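Long-range contacts in chloramphenicol acetyltransferase (Bacteroides thetaiotaomicron, PDB 2I9D), which probably transfers an acetyl group from acetyl-coenzyme A to a hydroxyl group of the antibiotic chloramphenicol: residues A[28-32]-A[193-198]; A[69-74]-A[199-205]. All coordinates share one frame. Numbering follows the deposited sequence.

Overall arrangement
Along the chain the segments alternate: 28-32 of contact 1, 69-74 of contact 2, then 193-198 and 199-205, which follow each other without a gap. Contact 1 pairs strand 29-37, outermost in the mixed sheet within this chain, with strand 186-196; contact 2 packs the loop and helix start after that strand against the turn into strand 72-74 of the small antiparallel sheet. Their centres lie about 8 Å apart, and they touch: Met193 CE is 3.6 Å from Phe70 CE1, and Ile195 CB 3.7 Å from Ile200 CD1. The sequence HHGFIDG, matching the family's HHxxxDG motif, thus runs through both contacts, and each also meets the second subunit of the trimer, into which the mixed sheet continues.

Contact 1 of 2, residues A[28-32]-A[193-198]; sequences PQLSI and MTIHHG
Strands 29-32 and 193-196 run antiparallel, the axes of these short segments approaching to 4.6 Å at 155°. Gln29-His196 and Ser31-Thr194 are non-hydrogen-bonded pairs (CA-CA 4.3 and 4.2 Å); Leu30-Ile195 and Ile32-Met193 are hydrogen-bonded pairs. Leu30 N to Ile195 O, Ile195 N to Leu30 O and Ile32 N to Met193 O are each 2.9 Å, Met193 N to Ile32 O 2.8 Å. Past the strand end His197 turns to phi/psi -65/-21, its N donating to Pro28 O at 2.8 Å.

On the face of Gln29, Ser31, Thr194 and His196, Ser31 OG hydrogen-bonds Thr194 OG1 (2.8 Å), and Gln29 OE1 bonds Asn170 N. Pro28 CB lies over the His196 ring, 3.8 Å from its centroid. The other face is apolar: Ile32 CG2 meets CG of selenomethionine Met193 at 3.6 Å.

Leu30 CD2 reaches His197 CD2 (4.2 Å); His197 also packs on Thr163 of the second subunit, consistent with the intersubunit active site of chloramphenicol acetyltransferases, where this t-rotamer histidine is the predicted proton acceptor.

Contact 2 of 2, residues A[69-74]-A[199-205]; sequences EFRYRI and FIDGHHL
Side-chain packing, with no hydrogen bond between the segments, joins the latter part of the HHxxxDG motif and the start of helix 202-216 to the 3-10 turn leading into strand 72-74 of the small antiparallel sheet. The closest CA atoms are those of Glu69 and Phe199, 5.9 Å apart, and 465 Å² is buried.

Three CH-pi contacts organise it. Tyr72 CB sits over the Phe199 ring (chi1 m), 3.6 Å from the centroid, while Ile74 CG1 approaches Phe199 CZ at 3.8 Å. Ile200 CD1 lies over the Phe70 ring, 3.9 Å from its centroid; near that ring's plane are Leu205 CD2, 4.0 Å from Phe70 CZ, and His204 O, 3.4 Å from Phe70 CE2. Glu69 CG rests over the imidazole of His204.

Asp201, at the N-cap position, forms a salt bridge with Arg15 outside the two segments, as the motif's aspartate does with an arginine in relatives. Each segment is also braced internally. Arg73 NH1 donates back to Phe70 O (2.9 Å) and Tyr72 O (2.7 Å). His204 N bonds Asp201 O at 2.9 Å, and Asp201 N donates to His204 ND1 at 3.1 Å, a bond that orients the ring, whose CD2 lies 3.6 Å from Glu69 CD.

Contact 1 of 2, residues A[28-32]-A[193-198]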
ATOM      1  N   PRO A  28       9.800  -8.461  -6.574  1.00 24.23           N
ATOM      2  CA  PRO A  28       9.785  -7.731  -7.866  1.00 23.75           C
ATOM      3  C   PRO A  28       8.472  -7.004  -8.164  1.00 23.64           C
ATOM      4  O   PRO A  28       8.292  -6.500  -9.268  1.00 23.06           O
ATOM      5  CB  PRO A  28       9.940  -8.859  -8.888  1.00 23.77           C
ATOM      6  CG  PRO A  28       9.180  -9.994  -8.270  1.00 23.24           C
ATOM      7  CD  PRO A  28       9.461  -9.891  -6.765  1.00 23.76           C
ATOM      8  N   GLN A  29       7.578  -6.941  -7.180  1.00 23.78           N
ATOM      9  CA  GLN A  29       6.215  -6.473  -7.417  1.00 23.92           C
ATOM     10  C   GLN A  29       6.088  -5.048  -6.986  1.00 23.76           C
ATOM     11  O   GLN A  29       6.749  -4.592  -6.053  1.00 21.92           O
ATOM     12  CB  GLN A  29       5.208  -7.287  -6.605  1.00 23.48           C
ATOM     13  CG  GLN A  29       5.281  -8.790  -6.869  1.00 25.69           C
ATOM     14  CD  GLN A  29       4.157  -9.558  -6.238  1.00 26.81           C
ATOM     15  OE1 GLN A  29       3.615 -10.469  -6.849  1.00 29.13           O
ATOM     16  NE2 GLN A  29       3.793  -9.197  -5.005  1.00 27.05           N
ATOM     17  N   LEU A  30       5.188  -4.340  -7.634  1.00 24.14           N
ATOM     18  CA  LEU A  30       4.747  -3.131  -6.977  1.00 25.58           C
ATOM     19  C   LEU A  30       3.249  -3.054  -6.807  1.00 24.30           C
ATOM     20  O   LEU A  30       2.507  -3.591  -7.639  1.00 23.90           O
ATOM     21  CB  LEU A  30       5.434  -1.868  -7.558  1.00 27.48           C
ATOM     22  CG  LEU A  30       5.048  -0.742  -8.506  1.00 29.82           C
ATOM     23  CD1 LEU A  30       3.681  -0.121  -8.213  1.00 30.04           C
ATOM     24  CD2 LEU A  30       6.140   0.259  -8.201  1.00 30.37           C
ATOM     25  N   SER A  31       2.810  -2.411  -5.724  1.00 22.95           N
ATOM     26  CA  SER A  31       1.376  -2.108  -5.553  1.00 22.41           C
ATOM     27  C   SER A  31       1.110  -0.631  -5.741  1.00 22.34           C
ATOM     28  O   SER A  31       1.906   0.218  -5.359  1.00 22.63           O
ATOM     29  CB  SER A  31       0.849  -2.533  -4.171  1.00 21.07           C
ATOM     30  OG  SER A  31       1.177  -3.865  -3.891  1.00 20.32           O
ATOM     31  N   ILE A  32      -0.052  -0.318  -6.283  1.00 22.36           N
ATOM     32  CA  ILE A  32      -0.417   1.071  -6.458  1.00 21.96           C
ATOM     33  C   ILE A  32      -1.904   1.160  -6.219  1.00 22.18           C
ATOM     34  O   ILE A  32      -2.627   0.219  -6.544  1.00 22.65           O
ATOM     35  CB  ILE A  32      -0.051   1.585  -7.899  1.00 22.44           C
ATOM     36  CG1 ILE A  32      -0.503   3.045  -8.116  1.00 21.07           C
ATOM     37  CG2 ILE A  32      -0.606   0.622  -8.999  1.00 20.04           C
ATOM     38  CD1 ILE A  32       0.086   3.692  -9.373  1.00 21.35           C
HETATM   39  N   MSE A 193      -3.799  -2.230  -7.197  1.00 30.31           N
HETATM   40  CA  MSE A 193      -3.296  -3.366  -7.933  1.00 33.77           C
HETATM   41  C   MSE A 193      -1.843  -3.693  -7.614  1.00 29.91           C
HETATM   42  O   MSE A 193      -1.069  -2.831  -7.232  1.00 29.18           O
HETATM   43  CB  MSE A 193      -3.513  -3.186  -9.444  1.00 32.32           C
HETATM   44  CG  MSE A 193      -2.721  -2.059 -10.074  1.00 36.07           C
HETATM   45 SE   MSE A 193      -3.184  -1.718 -11.988  1.00 50.33          SE
HETATM   46  CE  MSE A 193      -3.375  -3.597 -12.632  1.00 22.44           C
ATOM     47  N   THR A 194      -1.505  -4.970  -7.782  1.00 28.33           N
ATOM     48  CA  THR A 194      -0.168  -5.487  -7.574  1.00 26.10           C
ATOM     49  C   THR A 194       0.322  -6.162  -8.858  1.00 25.90           C
ATOM     50  O   THR A 194      -0.300  -7.083  -9.368  1.00 26.11           O
ATOM     51  CB  THR A 194      -0.145  -6.423  -6.361  1.00 25.79           C
ATOM     52  OG1 THR A 194      -0.463  -5.644  -5.221  1.00 23.39           O
ATOM     53  CG2 THR A 194       1.234  -7.082  -6.132  1.00 24.43           C
ATOM     54  N   ILE A 195       1.413  -5.649  -9.408  1.00 25.06           N
ATOM     55  CA  ILE A 195       1.907  -6.140 -10.683  1.00 24.41           C
ATOM     56  C   ILE A 195       3.383  -6.517 -10.545  1.00 24.18           C
ATOM     57  O   ILE A 195       3.990  -6.230  -9.519  1.00 24.13           O
ATOM     58  CB  ILE A 195       1.599  -5.139 -11.903  1.00 24.60           C
ATOM     59  CG1 ILE A 195       2.023  -3.678 -11.614  1.00 23.50           C
ATOM     60  CG2 ILE A 195       0.086  -5.191 -12.273  1.00 23.42           C
ATOM     61  CD1 ILE A 195       3.520  -3.448 -11.376  1.00 19.37           C
ATOM     62  N   HIS A 196       3.935  -7.200 -11.548  1.00 23.91           N
ATOM     63  CA  HIS A 196       5.363  -7.520 -11.551  1.00 24.57           C
ATOM     64  C   HIS A 196       6.072  -6.367 -12.262  1.00 25.17           C
ATOM     65  O   HIS A 196       5.745  -6.070 -13.397  1.00 24.76           O
ATOM     66  CB  HIS A 196       5.597  -8.833 -12.309  1.00 24.19           C
ATOM     67  CG  HIS A 196       6.958  -9.409 -12.118  1.00 23.96           C
ATOM     68  ND1 HIS A 196       8.096  -8.807 -12.605  1.00 22.76           N
ATOM     69  CD2 HIS A 196       7.363 -10.560 -11.527  1.00 23.63           C
ATOM     70  CE1 HIS A 196       9.149  -9.534 -12.287  1.00 21.51           C
ATOM     71  NE2 HIS A 196       8.728 -10.617 -11.657  1.00 24.93           N
ATOM     72  N   HIS A 197       7.025  -5.720 -11.603  1.00 25.99           N
ATOM     73  CA  HIS A 197       7.702  -4.561 -12.190  1.00 28.03           C
ATOM     74  C   HIS A 197       8.531  -4.913 -13.457  1.00 29.38           C
ATOM     75  O   HIS A 197       8.861  -4.017 -14.262  1.00 29.96           O
ATOM     76  CB  HIS A 197       8.604  -3.886 -11.144  1.00 27.70           C
ATOM     77  CG  HIS A 197       8.854  -2.428 -11.394  1.00 29.58           C
ATOM     78  ND1 HIS A 197       8.846  -1.869 -12.658  1.00 29.56           N
ATOM     79  CD2 HIS A 197       9.155  -1.419 -10.539  1.00 27.62           C
ATOM     80  CE1 HIS A 197       9.107  -0.577 -12.562  1.00 30.49           C
ATOM     81  NE2 HIS A 197       9.290  -0.278 -11.289  1.00 29.44           N
ATOM     82  N   GLY A 198       8.896  -6.192 -13.612  1.00 29.53           N
ATOM     83  CA  GLY A 198       9.573  -6.674 -14.821  1.00 29.76           C
ATOM     84  C   GLY A 198       8.760  -6.450 -16.087  1.00 29.79           C
ATOM     85  O   GLY A 198       9.325  -6.275 -17.167  1.00 29.84           O
TER

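Contact 2 of 2, residues A[69-74]-A[199-205]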
ATOM      1  N   GLU A  69       1.210  -5.026 -22.052  1.00 34.26           N
ATOM      2  CA  GLU A  69       2.124  -5.253 -20.936  1.00 33.07           C
ATOM      3  C   GLU A  69       1.437  -5.988 -19.777  1.00 31.87           C
ATOM      4  O   GLU A  69       2.101  -6.637 -18.979  1.00 31.36           O
ATOM      5  CB  GLU A  69       2.720  -3.921 -20.455  1.00 33.27           C
ATOM      6  CG  GLU A  69       3.857  -3.377 -21.348  1.00 35.24           C
ATOM      7  CD  GLU A  69       3.342  -2.735 -22.637  1.00 34.35           C
ATOM      8  OE1 GLU A  69       2.132  -2.525 -22.786  1.00 34.71           O
ATOM      9  OE2 GLU A  69       4.158  -2.435 -23.511  1.00 37.72           O
ATOM     10  N   PHE A  70       0.110  -5.879 -19.714  1.00 30.63           N
ATOM     11  CA  PHE A  70      -0.705  -6.496 -18.666  1.00 30.50           C
ATOM     12  C   PHE A  70      -1.088  -7.946 -18.982  1.00 30.05           C
ATOM     13  O   PHE A  70      -1.808  -8.578 -18.222  1.00 30.94           O
ATOM     14  CB  PHE A  70      -1.952  -5.620 -18.376  1.00 30.25           C
ATOM     15  CG  PHE A  70      -1.616  -4.313 -17.670  1.00 30.56           C
ATOM     16  CD1 PHE A  70      -1.752  -4.199 -16.282  1.00 30.91           C
ATOM     17  CD2 PHE A  70      -1.134  -3.213 -18.397  1.00 30.32           C
ATOM     18  CE1 PHE A  70      -1.422  -3.012 -15.619  1.00 30.75           C
ATOM     19  CE2 PHE A  70      -0.795  -2.018 -17.757  1.00 32.20           C
ATOM     20  CZ  PHE A  70      -0.936  -1.912 -16.359  1.00 32.34           C
ATOM     21  N   ARG A  71      -0.591  -8.463 -20.106  1.00 29.79           N
ATOM     22  CA  ARG A  71      -0.868  -9.822 -20.560  1.00 29.41           C
ATOM     23  C   ARG A  71       0.344 -10.730 -20.393  1.00 29.12           C
ATOM     24  O   ARG A  71       0.265 -11.928 -20.692  1.00 28.78           O
ATOM     25  CB  ARG A  71      -1.324  -9.798 -22.027  1.00 29.59           C
ATOM     26  CG  ARG A  71      -2.773  -9.264 -22.200  1.00 32.64           C
ATOM     27  CD  ARG A  71      -3.420  -9.720 -23.504  1.00 36.94           C
ATOM     28  NE  ARG A  71      -3.411  -8.643 -24.477  1.00 43.14           N
ATOM     29  CZ  ARG A  71      -2.543  -8.522 -25.472  1.00 45.02           C
ATOM     30  NH1 ARG A  71      -1.618  -9.440 -25.675  1.00 46.00           N
ATOM     31  NH2 ARG A  71      -2.615  -7.472 -26.268  1.00 46.24           N
ATOM     32  N   TYR A  72       1.465 -10.144 -19.957  1.00 28.05           N
ATOM     33  CA  TYR A  72       2.708 -10.868 -19.759  1.00 28.35           C
ATOM     34  C   TYR A  72       2.672 -11.589 -18.424  1.00 28.37           C
ATOM     35  O   TYR A  72       2.249 -10.998 -17.408  1.00 28.16           O
ATOM     36  CB  TYR A  72       3.904  -9.912 -19.778  1.00 29.00           C
ATOM     37  CG  TYR A  72       4.323  -9.483 -21.173  1.00 32.34           C
ATOM     38  CD1 TYR A  72       5.499  -9.960 -21.748  1.00 31.57           C
ATOM     39  CD2 TYR A  72       3.513  -8.603 -21.930  1.00 33.53           C
ATOM     40  CE1 TYR A  72       5.864  -9.563 -23.031  1.00 33.72           C
ATOM     41  CE2 TYR A  72       3.863  -8.214 -23.204  1.00 34.34           C
ATOM     42  CZ  TYR A  72       5.039  -8.693 -23.756  1.00 33.59           C
ATOM     43  OH  TYR A  72       5.384  -8.279 -25.029  1.00 33.90           O
ATOM     44  N   ARG A  73       3.113 -12.854 -18.437  1.00 27.76           N
ATOM     45  CA  ARG A  73       3.156 -13.716 -17.264  1.00 26.91           C
ATOM     46  C   ARG A  73       4.451 -14.524 -17.210  1.00 27.38           C
ATOM     47  O   ARG A  73       5.120 -14.728 -18.235  1.00 27.82           O
ATOM     48  CB  ARG A  73       1.959 -14.680 -17.247  1.00 26.70           C
ATOM     49  CG  ARG A  73       0.601 -14.023 -17.303  1.00 24.84           C
ATOM     50  CD  ARG A  73       0.182 -13.350 -15.964  1.00 22.81           C
ATOM     51  NE  ARG A  73      -1.143 -12.722 -16.086  1.00 22.74           N
ATOM     52  CZ  ARG A  73      -1.380 -11.478 -16.521  1.00 22.61           C
ATOM     53  NH1 ARG A  73      -0.393 -10.673 -16.876  1.00 22.77           N
ATOM     54  NH2 ARG A  73      -2.615 -11.015 -16.568  1.00 20.75           N
ATOM     55  N   ILE A  74       4.833 -14.937 -16.008  1.00 27.15           N
ATOM     56  CA  ILE A  74       5.888 -15.910 -15.845  1.00 27.98           C
ATOM     57  C   ILE A  74       5.110 -17.209 -15.708  1.00 29.67           C
ATOM     58  O   ILE A  74       4.393 -17.408 -14.702  1.00 30.40           O
ATOM     59  CB  ILE A  74       6.755 -15.670 -14.581  1.00 27.89           C
ATOM     60  CG1 ILE A  74       7.416 -14.278 -14.600  1.00 27.38           C
ATOM     61  CG2 ILE A  74       7.798 -16.803 -14.426  1.00 27.71           C
ATOM     62  CD1 ILE A  74       8.391 -13.996 -13.433  1.00 26.18           C
ATOM     63  N   PHE A 199       7.434  -6.414 -15.941  1.00 29.83           N
ATOM     64  CA  PHE A 199       6.508  -6.287 -17.069  1.00 29.46           C
ATOM     65  C   PHE A 199       5.878  -4.914 -17.227  1.00 29.36           C
ATOM     66  O   PHE A 199       5.421  -4.561 -18.315  1.00 28.97           O
ATOM     67  CB  PHE A 199       5.357  -7.309 -16.957  1.00 29.15           C
ATOM     68  CG  PHE A 199       5.793  -8.748 -16.942  1.00 28.50           C
ATOM     69  CD1 PHE A 199       6.680  -9.239 -17.895  1.00 27.94           C
ATOM     70  CD2 PHE A 199       5.265  -9.640 -15.999  1.00 28.32           C
ATOM     71  CE1 PHE A 199       7.066 -10.581 -17.896  1.00 27.30           C
ATOM     72  CE2 PHE A 199       5.647 -10.987 -15.983  1.00 27.84           C
ATOM     73  CZ  PHE A 199       6.544 -11.464 -16.933  1.00 28.56           C
ATOM     74  N   ILE A 200       5.796  -4.167 -16.131  1.00 30.02           N
ATOM     75  CA  ILE A 200       4.967  -2.965 -16.067  1.00 30.04           C
ATOM     76  C   ILE A 200       5.724  -1.871 -15.323  1.00 31.18           C
ATOM     77  O   ILE A 200       6.246  -2.118 -14.226  1.00 31.29           O
ATOM     78  CB  ILE A 200       3.590  -3.268 -15.382  1.00 30.18           C
ATOM     79  CG1 ILE A 200       2.698  -4.075 -16.321  1.00 29.12           C
ATOM     80  CG2 ILE A 200       2.840  -1.962 -14.889  1.00 27.90           C
ATOM     81  CD1 ILE A 200       1.808  -5.071 -15.593  1.00 30.70           C
ATOM     82  N   ASP A 201       5.794  -0.680 -15.938  1.00 31.08           N
ATOM     83  CA  ASP A 201       6.322   0.516 -15.282  1.00 31.97           C
ATOM     84  C   ASP A 201       5.212   1.526 -15.027  1.00 32.15           C
ATOM     85  O   ASP A 201       4.068   1.333 -15.471  1.00 32.40           O
ATOM     86  CB  ASP A 201       7.381   1.202 -16.150  1.00 32.39           C
ATOM     87  CG  ASP A 201       8.565   0.297 -16.471  1.00 33.79           C
ATOM     88  OD1 ASP A 201       9.077  -0.417 -15.567  1.00 33.37           O
ATOM     89  OD2 ASP A 201       8.985   0.323 -17.645  1.00 34.01           O
ATOM     90  N   GLY A 202       5.569   2.620 -14.342  1.00 32.33           N
ATOM     91  CA  GLY A 202       4.645   3.713 -14.058  1.00 32.11           C
ATOM     92  C   GLY A 202       3.832   4.114 -15.268  1.00 32.78           C
ATOM     93  O   GLY A 202       2.618   4.366 -15.171  1.00 33.43           O
ATOM     94  N   HIS A 203       4.503   4.134 -16.416  1.00 33.54           N
ATOM     95  CA  HIS A 203       3.924   4.560 -17.687  1.00 34.34           C
ATOM     96  C   HIS A 203       2.737   3.688 -18.117  1.00 33.51           C
ATOM     97  O   HIS A 203       1.723   4.194 -18.618  1.00 33.86           O
ATOM     98  CB  HIS A 203       5.025   4.606 -18.771  1.00 35.20           C
ATOM     99  CG  HIS A 203       4.502   4.657 -20.176  1.00 37.10           C
ATOM    100  ND1 HIS A 203       4.096   5.830 -20.776  1.00 39.59           N
ATOM    101  CD2 HIS A 203       4.338   3.681 -21.104  1.00 39.91           C
ATOM    102  CE1 HIS A 203       3.693   5.574 -22.013  1.00 41.50           C
ATOM    103  NE2 HIS A 203       3.817   4.274 -22.232  1.00 41.57           N
ATOM    104  N   HIS A 204       2.848   2.383 -17.899  1.00 32.78           N
ATOM    105  CA  HIS A 204       1.754   1.466 -18.265  1.00 31.70           C
ATOM    106  C   HIS A 204       0.617   1.525 -17.252  1.00 30.74           C
ATOM    107  O   HIS A 204      -0.551   1.373 -17.604  1.00 30.79           O
ATOM    108  CB  HIS A 204       2.296   0.054 -18.453  1.00 31.42           C
ATOM    109  CG  HIS A 204       3.518   0.017 -19.301  1.00 32.11           C
ATOM    110  ND1 HIS A 204       4.781  -0.153 -18.777  1.00 33.52           N
ATOM    111  CD2 HIS A 204       3.678   0.186 -20.638  1.00 31.27           C
ATOM    112  CE1 HIS A 204       5.665  -0.113 -19.759  1.00 32.04           C
ATOM    113  NE2 HIS A 204       5.020   0.091 -20.895  1.00 30.20           N
ATOM    114  N   LEU A 205       0.967   1.792 -16.000  1.00 29.86           N
ATOM    115  CA  LEU A 205      -0.025   1.998 -14.957  1.00 29.24           C
ATOM    116  C   LEU A 205      -0.854   3.252 -15.226  1.00 30.04           C
ATOM    117  O   LEU A 205      -2.082   3.253 -15.037  1.00 29.61           O
ATOM    118  CB  LEU A 205       0.662   2.083 -13.593  1.00 28.36           C
ATOM    119  CG  LEU A 205       1.237   0.743 -13.109  1.00 27.55           C
ATOM    120  CD1 LEU A 205       2.143   0.890 -11.888  1.00 25.40           C
ATOM    121  CD2 LEU A 205       0.120  -0.279 -12.846  1.00 26.19           C
TER